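Local coordinates for Ice-binding protein 1 (Shewanella frigidimarina, PDB 6BG8), which adsorbs the bacterium onto ice and inhibits growth of ice crystals as a surface adhesin, here seen in its C-terminal ice-binding domain, at residues Q113-E118 against Y129-D134; S26-V31 against V227-N232; N201-S206 against R219-T224; L64-D69 against V85-Q90. One frame throughout, in Å; residues are numbered along the deposited sequence.

Interaction 1. Residues Q113-E118 against Y129-D134; sequences QVCPIE and YKTAAD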
loop_
_atom_site.group_PDB
_atom_site.type_symbol
_atom_site.label_atom_id
_atom_site.label_comp_id
_atom_site.label_asym_id
_atom_site.label_seq_id
_atom_site.Cartn_x
_atom_site.Cartn_y
_atom_site.Cartn_z
ATOM N N GLN A 113 17.036 -3.781 -12.741
ATOM C CA GLN A 113 18.242 -3.316 -12.071
ATOM C C GLN A 113 18.343 -3.952 -10.690
ATOM O O GLN A 113 17.368 -4.487 -10.149
ATOM C CB GLN A 113 18.247 -1.791 -11.927
ATOM C CG GLN A 113 18.025 -1.039 -13.217
ATOM C CD GLN A 113 18.030 0.461 -13.016
ATOM O OE1 GLN A 113 17.069 1.146 -13.374
ATOM N NE2 GLN A 113 19.113 0.983 -12.435
ATOM N N VAL A 114 19.539 -3.885 -10.116
ATOM C CA VAL A 114 19.760 -4.411 -8.775
ATOM C C VAL A 114 19.200 -3.433 -7.754
ATOM O O VAL A 114 19.507 -2.232 -7.788
ATOM C CB VAL A 114 21.255 -4.665 -8.518
ATOM C CG1 VAL A 114 21.477 -4.989 -7.037
ATOM C CG2 VAL A 114 21.788 -5.777 -9.416
ATOM N N CYS A 115 18.385 -3.950 -6.834
ATOM C CA CYS A 115 17.941 -3.177 -5.678
ATOM C C CYS A 115 18.984 -3.298 -4.577
ATOM O O CYS A 115 19.247 -4.416 -4.110
ATOM C CB CYS A 115 16.596 -3.679 -5.166
ATOM S SG CYS A 115 15.910 -2.656 -3.804
ATOM N N PRO A 116 19.593 -2.200 -4.137
ATOM C CA PRO A 116 20.514 -2.275 -2.996
ATOM C C PRO A 116 19.792 -2.755 -1.749
ATOM O O PRO A 116 18.606 -2.498 -1.560
ATOM C CB PRO A 116 20.990 -0.829 -2.828
ATOM C CG PRO A 116 20.773 -0.211 -4.187
ATOM C CD PRO A 116 19.505 -0.837 -4.682
ATOM N N ILE A 117 20.527 -3.443 -0.874
ATOM C CA ILE A 117 19.870 -3.933 0.341
ATOM C C ILE A 117 19.736 -2.860 1.410
ATOM O O ILE A 117 19.000 -3.064 2.388
ATOM C CB ILE A 117 20.584 -5.176 0.909
ATOM C CG1 ILE A 117 22.050 -4.879 1.230
ATOM C CG2 ILE A 117 20.453 -6.330 -0.085
ATOM C CD1 ILE A 117 22.748 -5.988 2.015
ATOM N N GLU A 118 20.419 -1.725 1.256
ATOM C CA GLU A 118 20.168 -0.533 2.054
ATOM C C GLU A 118 19.876 0.621 1.105
ATOM O O GLU A 118 20.675 0.905 0.204
ATOM C CB GLU A 118 21.361 -0.196 2.961
ATOM C CG GLU A 118 21.261 1.184 3.644
ATOM C CD GLU A 118 20.045 1.315 4.554
ATOM O OE1 GLU A 118 19.799 0.386 5.349
ATOM O OE2 GLU A 118 19.341 2.352 4.496
ATOM N N TYR A 129 13.753 -2.280 -9.623
ATOM C CA TYR A 129 14.863 -2.635 -8.747
ATOM C C TYR A 129 14.512 -3.911 -8.003
ATOM O O TYR A 129 13.555 -3.935 -7.221
ATOM C CB TYR A 129 15.158 -1.489 -7.770
ATOM C CG TYR A 129 15.573 -0.223 -8.470
ATOM C CD1 TYR A 129 14.630 0.709 -8.890
ATOM C CD2 TYR A 129 16.909 0.027 -8.761
ATOM C CE1 TYR A 129 15.009 1.862 -9.542
ATOM C CE2 TYR A 129 17.299 1.188 -9.413
ATOM C CZ TYR A 129 16.340 2.102 -9.802
ATOM O OH TYR A 129 16.714 3.253 -10.463
ATOM N N LYS A 130 15.285 -4.968 -8.249
ATOM C CA LYS A 130 14.979 -6.304 -7.751
ATOM C C LYS A 130 16.108 -6.815 -6.867
ATOM O O LYS A 130 17.289 -6.590 -7.157
ATOM C CB LYS A 130 14.756 -7.271 -8.912
ATOM C CG LYS A 130 14.317 -8.668 -8.493
ATOM C CD LYS A 130 14.158 -9.537 -9.733
ATOM C CE LYS A 130 13.962 -11.013 -9.382
ATOM N NZ LYS A 130 12.773 -11.237 -8.507
ATOM N N THR A 131 15.731 -7.485 -5.779
ATOM C CA THR A 131 16.663 -8.248 -4.967
ATOM C C THR A 131 15.893 -9.395 -4.344
ATOM O O THR A 131 14.688 -9.286 -4.096
ATOM C CB THR A 131 17.333 -7.411 -3.868
ATOM O OG1 THR A 131 18.248 -8.233 -3.119
ATOM C CG2 THR A 131 16.294 -6.841 -2.930
ATOM N N ALA A 132 16.596 -10.499 -4.109
ATOM C CA ALA A 132 16.015 -11.652 -3.436
ATOM C C ALA A 132 16.169 -11.586 -1.919
ATOM O O ALA A 132 15.552 -12.392 -1.207
ATOM C CB ALA A 132 16.648 -12.939 -3.981
ATOM N N ALA A 133 16.943 -10.628 -1.409
ATOM C CA ALA A 133 17.220 -10.523 0.015
ATOM C C ALA A 133 16.217 -9.577 0.673
ATOM O O ALA A 133 15.241 -9.148 0.054
ATOM C CB ALA A 133 18.660 -10.065 0.229
ATOM N N ASP A 134 16.441 -9.263 1.953
ATOM C CA ASP A 134 15.699 -8.210 2.636
ATOM C C ASP A 134 16.307 -6.849 2.310
ATOM O O ASP A 134 17.508 -6.731 2.037
ATOM C CB ASP A 134 15.724 -8.395 4.162
ATOM C CG ASP A 134 15.365 -9.798 4.606
ATOM O OD1 ASP A 134 14.299 -10.301 4.208
ATOM O OD2 ASP A 134 16.144 -10.394 5.379
HETATM O O HOH W 1 19.352 3.654 -12.318
HETATM O O HOH W 2 20.473 -6.757 -3.833
HETATM O O HOH W 3 18.698 -5.435 4.298
#

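Interaction 2. Residues S26-V31 against V227-N232; sequences SGSAIV and VTLDAN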
loop_
_atom_site.group_PDB
_atom_site.type_symbol
_atom_site.label_atom_id
_atom_site.label_comp_id
_atom_site.label_asym_id
_atom_site.label_seq_id
_atom_site.Cartn_x
_atom_site.Cartn_y
_atom_site.Cartn_z
ATOM N N SER A 26 -5.017 4.068 18.653
ATOM C CA SER A 26 -5.673 5.360 18.554
ATOM C C SER A 26 -4.745 6.364 17.864
ATOM O O SER A 26 -3.527 6.187 17.816
ATOM C CB SER A 26 -6.079 5.860 19.942
ATOM O OG SER A 26 -4.932 6.119 20.719
ATOM N N GLY A 27 -5.339 7.409 17.299
ATOM C CA GLY A 27 -4.572 8.505 16.743
ATOM C C GLY A 27 -4.291 8.443 15.260
ATOM O O GLY A 27 -3.483 9.249 14.768
ATOM N N SER A 28 -4.918 7.527 14.533
ATOM C CA SER A 28 -4.718 7.389 13.098
ATOM C C SER A 28 -5.718 8.254 12.336
ATOM O O SER A 28 -6.801 8.585 12.832
ATOM C CB SER A 28 -4.863 5.922 12.654
ATOM O OG SER A 28 -3.771 5.126 13.077
ATOM N N ALA A 29 -5.334 8.625 11.114
ATOM C CA ALA A 29 -6.181 9.429 10.234
ATOM C C ALA A 29 -5.954 8.962 8.808
ATOM O O ALA A 29 -4.875 9.198 8.251
ATOM C CB ALA A 29 -5.855 10.916 10.360
ATOM N N ILE A 30 -6.963 8.326 8.206
ATOM C CA ILE A 30 -6.877 7.812 6.839
ATOM C C ILE A 30 -7.779 8.659 5.950
ATOM O O ILE A 30 -8.887 9.028 6.354
ATOM C CB ILE A 30 -7.258 6.319 6.773
ATOM C CG1 ILE A 30 -6.433 5.522 7.788
ATOM C CG2 ILE A 30 -7.049 5.758 5.365
ATOM C CD1 ILE A 30 -7.262 4.689 8.715
ATOM N N VAL A 31 -7.296 8.979 4.741
ATOM C CA VAL A 31 -7.941 9.955 3.864
ATOM C C VAL A 31 -7.948 9.461 2.418
ATOM O O VAL A 31 -6.959 8.896 1.938
ATOM C CB VAL A 31 -7.229 11.326 3.944
ATOM C CG1 VAL A 31 -7.908 12.335 3.042
ATOM C CG2 VAL A 31 -7.187 11.837 5.375
ATOM N N VAL A 227 -2.913 -5.586 7.662
ATOM C CA VAL A 227 -2.297 -4.266 7.723
ATOM C C VAL A 227 -2.515 -3.730 9.129
ATOM O O VAL A 227 -3.657 -3.651 9.594
ATOM C CB VAL A 227 -2.887 -3.299 6.686
ATOM C CG1 VAL A 227 -2.232 -1.929 6.831
ATOM C CG2 VAL A 227 -2.711 -3.824 5.263
ATOM N N THR A 228 -1.438 -3.355 9.809
ATOM C CA THR A 228 -1.556 -2.775 11.142
ATOM C C THR A 228 -1.008 -1.358 11.137
ATOM O O THR A 228 0.035 -1.090 10.536
ATOM C CB THR A 228 -0.834 -3.616 12.215
ATOM O OG1 THR A 228 0.591 -3.509 12.062
ATOM C CG2 THR A 228 -1.262 -5.066 12.121
ATOM N N LEU A 229 -1.741 -0.460 11.792
ATOM C CA LEU A 229 -1.368 0.933 11.983
ATOM C C LEU A 229 -1.133 1.225 13.456
ATOM O O LEU A 229 -1.767 0.638 14.334
ATOM C CB LEU A 229 -2.455 1.887 11.489
ATOM C CG LEU A 229 -2.957 1.772 10.060
ATOM C CD1 LEU A 229 -3.871 2.959 9.794
ATOM C CD2 LEU A 229 -1.763 1.755 9.103
ATOM N N ASP A 230 -0.236 2.166 13.708
ATOM C CA ASP A 230 0.009 2.711 15.040
ATOM C C ASP A 230 0.042 4.234 14.873
ATOM O O ASP A 230 1.086 4.809 14.550
ATOM C CB ASP A 230 1.300 2.144 15.625
ATOM C CG ASP A 230 1.556 2.604 17.052
ATOM O OD1 ASP A 230 0.749 3.395 17.602
ATOM O OD2 ASP A 230 2.575 2.165 17.624
ATOM N N ALA A 231 -1.113 4.875 15.060
ATOM C CA ALA A 231 -1.225 6.335 15.040
ATOM C C ALA A 231 -0.611 6.941 13.776
ATOM O O ALA A 231 0.300 7.769 13.828
ATOM C CB ALA A 231 -0.577 6.941 16.293
ATOM N N ASN A 232 -1.136 6.528 12.621
ATOM C CA ASN A 232 -0.567 6.929 11.344
ATOM C C ASN A 232 -1.519 7.824 10.571
ATOM O O ASN A 232 -2.736 7.654 10.617
ATOM C CB ASN A 232 -0.242 5.716 10.475
ATOM C CG ASN A 232 0.649 4.734 11.175
ATOM O OD1 ASN A 232 0.281 3.576 11.371
ATOM N ND2 ASN A 232 1.829 5.193 11.577
#

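Interaction 3. Residues N201-S206 against R219-T224; sequences NVFAWS and RLFAVT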
loop_
_atom_site.group_PDB
_atom_site.type_symbol
_atom_site.label_atom_id
_atom_site.label_comp_id
_atom_site.label_asym_id
_atom_site.label_seq_id
_atom_site.Cartn_x
_atom_site.Cartn_y
_atom_site.Cartn_z
ATOM N N ASN A 201 2.861 2.537 -3.279
ATOM C CA ASN A 201 1.851 1.493 -3.137
ATOM C C ASN A 201 2.536 0.219 -2.663
ATOM O O ASN A 201 3.323 -0.383 -3.401
ATOM C CB ASN A 201 1.121 1.259 -4.456
ATOM C CG ASN A 201 0.489 2.518 -4.998
ATOM O OD1 ASN A 201 -0.598 2.905 -4.571
ATOM N ND2 ASN A 201 1.173 3.181 -5.936
ATOM N N VAL A 202 2.209 -0.214 -1.452
ATOM C CA VAL A 202 2.864 -1.369 -0.845
ATOM C C VAL A 202 2.027 -2.614 -1.124
ATOM O O VAL A 202 0.849 -2.669 -0.760
ATOM C CB VAL A 202 3.053 -1.157 0.665
ATOM C CG1 VAL A 202 3.713 -2.364 1.301
ATOM C CG2 VAL A 202 3.878 0.096 0.925
ATOM N N PHE A 203 2.630 -3.606 -1.778
ATOM C CA PHE A 203 2.035 -4.928 -1.991
ATOM C C PHE A 203 2.880 -5.948 -1.228
ATOM O O PHE A 203 3.824 -6.528 -1.775
ATOM C CB PHE A 203 1.975 -5.275 -3.479
ATOM C CG PHE A 203 1.013 -4.432 -4.262
ATOM C CD1 PHE A 203 1.346 -3.128 -4.622
ATOM C CD2 PHE A 203 -0.211 -4.955 -4.672
ATOM C CE1 PHE A 203 0.465 -2.354 -5.359
ATOM C CE2 PHE A 203 -1.097 -4.186 -5.404
ATOM C CZ PHE A 203 -0.755 -2.885 -5.749
ATOM N N ALA A 204 2.547 -6.156 0.047
ATOM C CA ALA A 204 3.236 -7.141 0.871
ATOM C C ALA A 204 2.501 -8.469 0.785
ATOM O O ALA A 204 1.280 -8.516 0.956
ATOM C CB ALA A 204 3.307 -6.682 2.328
ATOM N N TRP A 205 3.240 -9.545 0.506
ATOM C CA TRP A 205 2.584 -10.846 0.425
ATOM C C TRP A 205 1.983 -11.235 1.765
ATOM O O TRP A 205 0.868 -11.766 1.823
ATOM C CB TRP A 205 3.562 -11.927 -0.040
ATOM C CG TRP A 205 2.903 -13.269 -0.085
ATOM C CD1 TRP A 205 3.047 -14.295 0.813
ATOM C CD2 TRP A 205 1.967 -13.726 -1.068
ATOM N NE1 TRP A 205 2.264 -15.362 0.437
ATOM C CE2 TRP A 205 1.589 -15.038 -0.711
ATOM C CE3 TRP A 205 1.410 -13.150 -2.216
ATOM C CZ2 TRP A 205 0.689 -15.790 -1.467
ATOM C CZ3 TRP A 205 0.509 -13.908 -2.973
ATOM C CH2 TRP A 205 0.159 -15.205 -2.587
ATOM N N SER A 206 2.705 -10.976 2.856
ATOM C CA SER A 206 2.215 -11.325 4.183
ATOM C C SER A 206 1.475 -10.157 4.824
ATOM O O SER A 206 0.257 -10.047 4.671
ATOM C CB SER A 206 3.370 -11.781 5.078
ATOM O OG SER A 206 4.453 -10.879 4.992
ATOM N N ARG A 219 -0.653 3.455 -0.876
ATOM C CA ARG A 219 -1.636 2.419 -0.568
ATOM C C ARG A 219 -0.941 1.317 0.218
ATOM O O ARG A 219 0.254 1.082 0.041
ATOM C CB ARG A 219 -2.251 1.823 -1.838
ATOM C CG ARG A 219 -3.145 2.747 -2.641
ATOM C CD ARG A 219 -3.718 2.007 -3.843
ATOM N NE ARG A 219 -4.610 2.846 -4.635
ATOM C CZ ARG A 219 -4.192 3.724 -5.540
ATOM N NH1 ARG A 219 -2.894 3.875 -5.775
ATOM N NH2 ARG A 219 -5.073 4.433 -6.231
ATOM N N LEU A 220 -1.701 0.616 1.065
ATOM C CA LEU A 220 -1.157 -0.469 1.886
ATOM C C LEU A 220 -1.964 -1.743 1.655
ATOM O O LEU A 220 -3.119 -1.827 2.076
ATOM C CB LEU A 220 -1.170 -0.081 3.364
ATOM C CG LEU A 220 -0.393 1.206 3.669
ATOM C CD1 LEU A 220 -0.598 1.640 5.109
ATOM C CD2 LEU A 220 1.101 1.020 3.353
ATOM N N PHE A 221 -1.353 -2.738 1.003
ATOM C CA PHE A 221 -1.989 -4.014 0.692
ATOM C C PHE A 221 -1.250 -5.139 1.403
ATOM O O PHE A 221 -0.025 -5.251 1.282
ATOM C CB PHE A 221 -1.976 -4.313 -0.820
ATOM C CG PHE A 221 -2.751 -3.331 -1.660
ATOM C CD1 PHE A 221 -4.126 -3.419 -1.759
ATOM C CD2 PHE A 221 -2.093 -2.355 -2.396
ATOM C CE1 PHE A 221 -4.838 -2.525 -2.544
ATOM C CE2 PHE A 221 -2.802 -1.454 -3.180
ATOM C CZ PHE A 221 -4.177 -1.544 -3.256
ATOM N N ALA A 222 -1.995 -5.997 2.104
ATOM C CA ALA A 222 -1.457 -7.238 2.656
ATOM C C ALA A 222 -2.194 -8.387 1.978
ATOM O O ALA A 222 -3.385 -8.596 2.230
ATOM C CB ALA A 222 -1.609 -7.279 4.178
ATOM N N VAL A 223 -1.502 -9.116 1.100
ATOM C CA VAL A 223 -2.194 -10.068 0.231
ATOM C C VAL A 223 -2.764 -11.233 1.031
ATOM O O VAL A 223 -3.882 -11.688 0.760
ATOM C CB VAL A 223 -1.260 -10.556 -0.890
ATOM C CG1 VAL A 223 -1.984 -11.592 -1.759
ATOM C CG2 VAL A 223 -0.789 -9.375 -1.743
ATOM N N THR A 224 -2.014 -11.754 2.009
ATOM C CA THR A 224 -2.459 -12.933 2.738
ATOM C C THR A 224 -2.663 -12.722 4.229
ATOM O O THR A 224 -3.203 -13.620 4.882
ATOM C CB THR A 224 -1.488 -14.115 2.556
ATOM O OG1 THR A 224 -0.234 -13.833 3.195
ATOM C CG2 THR A 224 -1.265 -14.402 1.086
#

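Interaction 4. Residues L64-D69 against V85-Q90; sequences LSYAGD and VAFINQ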
loop_
_atom_site.group_PDB
_atom_site.type_symbol
_atom_site.label_atom_id
_atom_site.label_comp_id
_atom_site.label_asym_id
_atom_site.label_seq_id
_atom_site.Cartn_x
_atom_site.Cartn_y
_atom_site.Cartn_z
ATOM N N LEU A 64 -14.837 4.589 2.709
ATOM C CA LEU A 64 -15.652 3.697 3.520
ATOM C C LEU A 64 -14.897 2.395 3.744
ATOM O O LEU A 64 -13.978 2.048 2.997
ATOM C CB LEU A 64 -17.012 3.405 2.857
ATOM C CG LEU A 64 -17.935 4.606 2.645
ATOM C CD1 LEU A 64 -19.078 4.234 1.705
ATOM C CD2 LEU A 64 -18.467 5.094 3.986
ATOM N N SER A 65 -15.302 1.665 4.778
ATOM C CA SER A 65 -14.767 0.339 5.048
ATOM C C SER A 65 -15.735 -0.741 4.580
ATOM O O SER A 65 -16.952 -0.540 4.532
ATOM C CB SER A 65 -14.476 0.157 6.537
ATOM O OG SER A 65 -15.677 0.229 7.288
ATOM N N TYR A 66 -15.176 -1.900 4.232
ATOM C CA TYR A 66 -15.913 -2.975 3.586
ATOM C C TYR A 66 -15.476 -4.318 4.137
ATOM O O TYR A 66 -14.285 -4.537 4.379
ATOM C CB TYR A 66 -15.682 -2.967 2.069
ATOM C CG TYR A 66 -16.252 -1.757 1.389
ATOM C CD1 TYR A 66 -17.617 -1.657 1.137
ATOM C CD2 TYR A 66 -15.425 -0.702 1.004
ATOM C CE1 TYR A 66 -18.147 -0.532 0.524
ATOM C CE2 TYR A 66 -15.946 0.417 0.385
ATOM C CZ TYR A 66 -17.300 0.495 0.141
ATOM O OH TYR A 66 -17.817 1.609 -0.478
ATOM N N ALA A 67 -16.449 -5.211 4.327
ATOM C CA ALA A 67 -16.193 -6.616 4.608
ATOM C C ALA A 67 -17.317 -7.437 3.995
ATOM O O ALA A 67 -18.416 -6.937 3.758
ATOM C CB ALA A 67 -16.076 -6.894 6.110
ATOM N N GLY A 68 -17.022 -8.707 3.717
ATOM C CA GLY A 68 -17.959 -9.526 2.962
ATOM C C GLY A 68 -19.221 -9.900 3.713
ATOM O O GLY A 68 -20.218 -10.269 3.077
ATOM N N ASP A 69 -19.203 -9.830 5.040
ATOM C CA ASP A 69 -20.419 -10.074 5.808
ATOM C C ASP A 69 -21.319 -8.845 5.892
ATOM O O ASP A 69 -22.413 -8.945 6.457
ATOM C CB ASP A 69 -20.067 -10.555 7.223
ATOM C CG ASP A 69 -19.406 -9.476 8.054
ATOM O OD1 ASP A 69 -18.416 -8.888 7.561
ATOM O OD2 ASP A 69 -19.874 -9.201 9.188
ATOM N N VAL A 85 -20.496 -9.625 -1.718
ATOM C CA VAL A 85 -19.625 -10.759 -2.028
ATOM C C VAL A 85 -18.974 -10.583 -3.397
ATOM O O VAL A 85 -17.769 -10.820 -3.563
ATOM C CB VAL A 85 -20.421 -12.076 -1.946
ATOM C CG1 VAL A 85 -19.625 -13.224 -2.549
ATOM C CG2 VAL A 85 -20.787 -12.380 -0.503
ATOM N N ALA A 86 -19.748 -10.157 -4.396
ATOM C CA ALA A 86 -19.174 -9.977 -5.729
ATOM C C ALA A 86 -18.136 -8.863 -5.736
ATOM O O ALA A 86 -17.122 -8.955 -6.438
ATOM C CB ALA A 86 -20.275 -9.686 -6.745
ATOM N N PHE A 87 -18.373 -7.798 -4.966
ATOM C CA PHE A 87 -17.396 -6.711 -4.887
ATOM C C PHE A 87 -16.101 -7.193 -4.252
ATOM O O PHE A 87 -15.004 -6.877 -4.736
ATOM C CB PHE A 87 -17.986 -5.543 -4.093
ATOM C CG PHE A 87 -16.967 -4.535 -3.621
ATOM C CD1 PHE A 87 -16.295 -3.728 -4.528
ATOM C CD2 PHE A 87 -16.689 -4.390 -2.266
ATOM C CE1 PHE A 87 -15.361 -2.798 -4.095
ATOM C CE2 PHE A 87 -15.761 -3.456 -1.823
ATOM C CZ PHE A 87 -15.091 -2.661 -2.746
ATOM N N ILE A 88 -16.212 -7.966 -3.169
ATOM C CA ILE A 88 -15.031 -8.535 -2.529
ATOM C C ILE A 88 -14.331 -9.508 -3.475
ATOM O O ILE A 88 -13.096 -9.579 -3.515
ATOM C CB ILE A 88 -15.429 -9.218 -1.205
ATOM C CG1 ILE A 88 -15.971 -8.200 -0.175
ATOM C CG2 ILE A 88 -14.267 -10.066 -0.664
ATOM C CD1 ILE A 88 -14.938 -7.226 0.360
ATOM N N ASN A 89 -15.104 -10.275 -4.250
ATOM C CA ASN A 89 -14.506 -11.243 -5.164
ATOM C C ASN A 89 -13.621 -10.559 -6.195
ATOM O O ASN A 89 -12.496 -11.003 -6.459
ATOM C CB ASN A 89 -15.595 -12.044 -5.866
ATOM C CG ASN A 89 -16.197 -13.078 -4.971
ATOM O OD1 ASN A 89 -15.650 -13.384 -3.907
ATOM N ND2 ASN A 89 -17.330 -13.626 -5.385
ATOM N N GLN A 90 -14.131 -9.494 -6.818
ATOM C CA GLN A 90 -13.334 -8.789 -7.813
ATOM C C GLN A 90 -12.135 -8.119 -7.170
ATOM O O GLN A 90 -11.048 -8.093 -7.757
ATOM C CB GLN A 90 -14.182 -7.766 -8.568
ATOM C CG GLN A 90 -13.517 -7.297 -9.855
ATOM C CD GLN A 90 -13.307 -8.450 -10.826
ATOM O OE1 GLN A 90 -14.266 -9.098 -11.254
ATOM N NE2 GLN A 90 -12.055 -8.717 -11.167
#

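Interaction 1. Residues Q113-E118 against Y129-D134
The phenol ring of Y129 and the carboxamide of Q113 lie side by side and point the same way, their planes 46° apart. The amide nitrogen comes obliquely to the ring, Q113 NE2 to Y129 CE2 being 3.5 Å. At the ring's edge, in its plane, sits the carbonyl of V114, with V114 O 3.6 Å from Y129 CD2. F156, outside the two segments, meets the same ring with its own plane nearly parallel. In Q113 a chi2 of 180° extends the chain to CD, which lies against Y129 CE2. Near the hydroxyl a water accepts from Q113 NE2 at 2.7 Å and donates to Y129 OH, which also bonds to T125 O.

Two backbone bonds join the two segments. K130 N reaches Q113 O at 2.9 Å, and C115 N reaches K130 O at the same length. Inward of them, C115 CB packs 3.7 Å from Y129 CB, and CG2 of T131 approaches C115 CB as well. T131 OG1 closes an ST turn by accepting from A133 N at 3.2 Å, and a water links that hydroxyl to C115 O. Farther on, where the chains part, I117 CB rests 3.6 Å from D134 O, and a third water donates to both D134 O and I117 O.

Strands 112-114 and 127-131 run parallel, and 127-131 pairs on its other edge with 154-158. The contact thus lies at one end of the parallel strand stack on this side of the beta-solenoid; C115 touches F156, and Y129 touches L124 of strand 122-125.

Interaction 2. Residues S26-V31 against V227-N232
S28 and A29 hold N232 at both ends of its backbone by hydrogen bonds. N232 N donates to S28 OG at 3.0 Å in a fairly straight bond (162°), and A29 N donates to N232 O at 2.8 Å. S28 OG stands anti to its carbonyl carbon and beside its backbone N (chi1 -72°), which turns it to N232 N. The same oxygen is hydrogen-bonded to T24 OG1, so it has partners on two chain segments. A bent, weak CA-H...O contact also runs from S28 CA to N232 O.

Within the turn, N232 folds its side chain back and OD1 accepts from D230 N at 2.8 Å, the donor standing above the amide plane. N232 ND2 bonds outward to R211 O and A214 O, while the carboxylate of D230 reaches T25 OG1 through OD1 and T212 OG1 through OD2.

Van der Waals packing supplies the rest. A231 CB lies 3.4 Å from S26 O, and G27 O comes to 3.7 Å from A231 CA. Deeper in, I30 CD1 and L229 CD1 meet at 4.0 Å, the two side chains crossing obliquely, with M16 of strand 14-18 touching both.

The chemistry is that of a polar turn closed over an apolar interior. Hydroxyl and amide groups satisfy the backbone where one chain turns after its strand and the other is about to enter strand 29-31, and because D230 holds T212, an ice-binding residue by similarity, the turn probably helps to fix the shape of that surface.

Interaction 3. Residues N201-S206 against R219-T224
F203 and F221 form an offset stack, centroids 4.6 Å apart and planes 26° from parallel; F221 CD2 stands over the centre of the F203 ring. On the opposite face of the sheet, V202 CG2 packs 3.8 Å from L220 CD2, the two side chains running side by side. Past the strand ends, the T224 methyl CG2 rides over one face of W205, 3.7 Å from the centroid of the six-membered ring, in a CH-pi contact, while V223 CG1 comes obliquely to the same indole.

The backbones hold register through bonds such as V202 N to R219 O, 2.8 Å. Polar groups finish both ends. R219 NH1 donates to N201 OD1 at 2.8 Å, the oxygen lying in the guanidinium plane; R219 NH2 holds A12 O and N201 ND2 holds I182 O. At the other end W205 O is gripped twice, by T224 N at 2.9 Å and T224 OG1 at 2.7 Å, from opposite faces of its plane.

Helix 84-103 lies against the aromatic face, A98 and L102 on F203, L95 on F221. Parallel in-register strands of successive coils, with a long helix packed alongside, fit the beta-solenoid of DUF3494 ice-binding domains.

Interaction 4. Residues L64-D69 against V85-Q90
F87 and Y66 are brought together by different first torsions. F87 CG stands anti to its backbone N (chi1 164°), which sets CG on the strand side, whereas Y66 CG lies beside its backbone N and anti to the carbonyl carbon (chi1 -66°). The two side chains cross at about a right angle, and the rings make an edge-to-face pair, with the edge of F87 directed at the face of Y66; centroids are 5.0 Å apart and planes 63°. One atom does the touching: F87 CE2 stands above the Y66 plane, displaced toward the rim, 3.7 Å from Y66 CG and 3.9 Å from Y66 CB. That CB in turn lies in the plane of the F87 ring, at its edge.

One residue farther along the helix, I88 packs on A67 and G68. I88 CG1 comes 3.9 Å from G68 CA, and I88 CD1 approaches A67 C at 4.3 Å. V85, a turn earlier on the same helix, closes the row from the outside, with V85 CG2 4.2 Å from G68 O.

Beyond the pair, P78 touches Y66, and the backbone of Y66 pairs with I37 of strand 34-37, while its carbonyl takes a bond from Y45 OH. The beginning of helix 84-103 is thereby seated on the strand 65-66 end of the solenoid.

No hydrogen bond spans the two segments. Cohesion comes from dispersion and from the weak electrostatic attraction of a ring C-H for a pi face, which probably helps to orient the aromatic pair; at G68 the contact is plain van der Waals packing.

Overall arrangement
Following the chain from the N terminus, interaction 2 opens first, at S26-V31, and closes last, at V227-N232, so the other three lie nested in its loop. Within it they follow in series and none cross: interaction 4 closes a short loop onto the start of helix 84-103, interaction 1 pairs the strands just after that helix, and interaction 3 joins two rungs near the middle of the domain. Interactions 1 and 4 sit on opposite sides of the chain's centre, their centres about 35 Å apart. Interactions 2 and 3 touch: V227 CG2 packs on A222 CB, 3.8 Å away, just after strand 219-222 gives way to 226-229.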